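Local coordinates for amino acid ABC superfamily ATP binding cassette transporter, binding protein (Streptococcus pneumoniae, PDB 4H5G), which binds L-arginine and probably delivers it, as a membrane-anchored lipoprotein, to an ABC transporter for amino acid uptake, at residues D76-V79 and A80-A84. Residues are numbered along the deposited sequence; the frame is centred on the assembly and turned at random.
Sequences DLAV and AGISA. With ARG (arginine), chain L; EDO (1,2-ethanediol), chain J.
Between Ala78 and Ile82 the backbone leaves the extended strand 77-78 and bends at Ala80 and Gly81, the latter with a positive phi (57°), while the Ile82 side chain alone reaches back to Ala78. In this periplasmic binding protein type II fold, strand 77-78 runs parallel to strand 13-18, Ala78 is also backbone-bonded to Ala203, and the bend beyond the strand's C-terminal end helps line the arginine pocket. The contact is local and apolar: the Ile82 CD1 methyl lies 3.7 Å from Ala78 CB and 3.6 Å from Ala78 O. Its CG1 branch runs beside the backbone N (chi1 -60°) and continues extended, which carries CD1 to the end of the strand. Val79 turns its side chain from the bend to pack on Val16, Asp41 and Met44.

The bend presents two carbonyls, the Ser83 N-H and the Ser83 hydroxyl oxygen to the ligand. Ala80 O accepts a hydrogen bond from the side-chain NE of the bound arginine at 2.9 Å, and a weaker one from NH1. Gly81 O receives one from the ligand's N at 2.8 Å, and Ser83 OG, set beside its own backbone N, accepts another from the same ligand N at 3.1 Å; two oxygens of segment 80-84 thus hold the amino group. Gly81 N donates to Asp41 OD2, which probably steadies the peptide beside the ligand. Arg88 also bonds to the ligand and to Ser83 O, linking helix 86-89 to the site. Ser83 N donates to the ligand's carboxylate O at 2.8 Å and 168°, nearly straight.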
# COMPACT_ATOMS: atom_id res chain seq x y z
N ASP A 76 -15.95 -5.95 -0.53
CA ASP A 76 -15.96 -6.69 -1.79
C ASP A 76 -14.56 -6.86 -2.37
O ASP A 76 -14.27 -7.85 -3.04
CB ASP A 76 -16.80 -5.92 -2.82
CG ASP A 76 -18.24 -5.76 -2.42
OD1 ASP A 76 -18.92 -6.79 -2.19
OD2 ASP A 76 -18.70 -4.60 -2.32
N LEU A 77 -13.72 -5.86 -2.12
CA LEU A 77 -12.36 -5.84 -2.63
C LEU A 77 -11.46 -5.29 -1.53
O LEU A 77 -11.91 -4.56 -0.67
CB LEU A 77 -12.25 -4.90 -3.83
CG LEU A 77 -13.05 -5.20 -5.10
CD1 LEU A 77 -12.83 -4.04 -6.10
CD2 LEU A 77 -12.61 -6.53 -5.71
N ALA A 78 -10.17 -5.62 -1.59
CA ALA A 78 -9.19 -4.91 -0.76
C ALA A 78 -8.19 -4.26 -1.70
O ALA A 78 -7.65 -4.91 -2.60
CB ALA A 78 -8.51 -5.87 0.19
N VAL A 79 -7.96 -2.96 -1.51
CA VAL A 79 -7.01 -2.21 -2.35
C VAL A 79 -6.21 -1.35 -1.39
O VAL A 79 -6.73 -0.40 -0.81
CB VAL A 79 -7.73 -1.32 -3.37
CG1 VAL A 79 -6.71 -0.65 -4.30
CG2 VAL A 79 -8.74 -2.13 -4.21
N ALA A 80 -4.94 -1.70 -1.21
CA ALA A 80 -4.13 -1.02 -0.19
C ALA A 80 -2.65 -1.21 -0.46
O ALA A 80 -1.89 -1.53 0.46
CB ALA A 80 -4.49 -1.55 1.20
N GLY A 81 -2.25 -1.02 -1.72
CA GLY A 81 -0.85 -1.24 -2.09
C GLY A 81 -0.44 -2.65 -1.73
O GLY A 81 0.66 -2.90 -1.20
N ILE A 82 -1.32 -3.60 -2.02
CA ILE A 82 -1.15 -4.97 -1.54
C ILE A 82 -0.30 -5.80 -2.49
O ILE A 82 -0.70 -6.03 -3.63
CB ILE A 82 -2.51 -5.66 -1.39
CG1 ILE A 82 -3.39 -4.89 -0.39
CG2 ILE A 82 -2.33 -7.13 -0.96
CD1 ILE A 82 -4.84 -5.40 -0.33
N SER A 83 0.85 -6.28 -2.00
CA SER A 83 1.71 -7.18 -2.77
C SER A 83 1.01 -8.53 -3.03
O SER A 83 0.57 -9.19 -2.10
CB SER A 83 3.01 -7.42 -2.01
OG SER A 83 3.71 -6.22 -1.76
N ALA A 84 0.94 -8.95 -4.29
CA ALA A 84 0.30 -10.22 -4.62
C ALA A 84 1.27 -11.40 -4.43
O ALA A 84 1.78 -11.97 -5.40
CB ALA A 84 -0.26 -10.19 -6.04
N ARG L . 3.06 -3.73 -0.11
CA ARG L . 3.14 -4.18 1.29
C ARG L . 2.29 -5.41 1.52
O ARG L . 1.38 -5.73 0.73
CB ARG L . 2.72 -3.07 2.26
CG ARG L . 1.38 -2.41 1.94
CD ARG L . 0.94 -1.47 3.07
NE ARG L . -0.26 -0.71 2.69
CZ ARG L . -0.84 0.22 3.45
NH1 ARG L . -1.92 0.86 3.02
NH2 ARG L . -0.34 0.50 4.65
OXT ARG L . 2.49 -6.12 2.50
C1 EDO J . -19.99 -10.91 -3.38
O1 EDO J . -21.36 -10.83 -2.97
C2 EDO J . -19.55 -9.56 -3.92
O2 EDO J . -18.12 -9.42 -3.81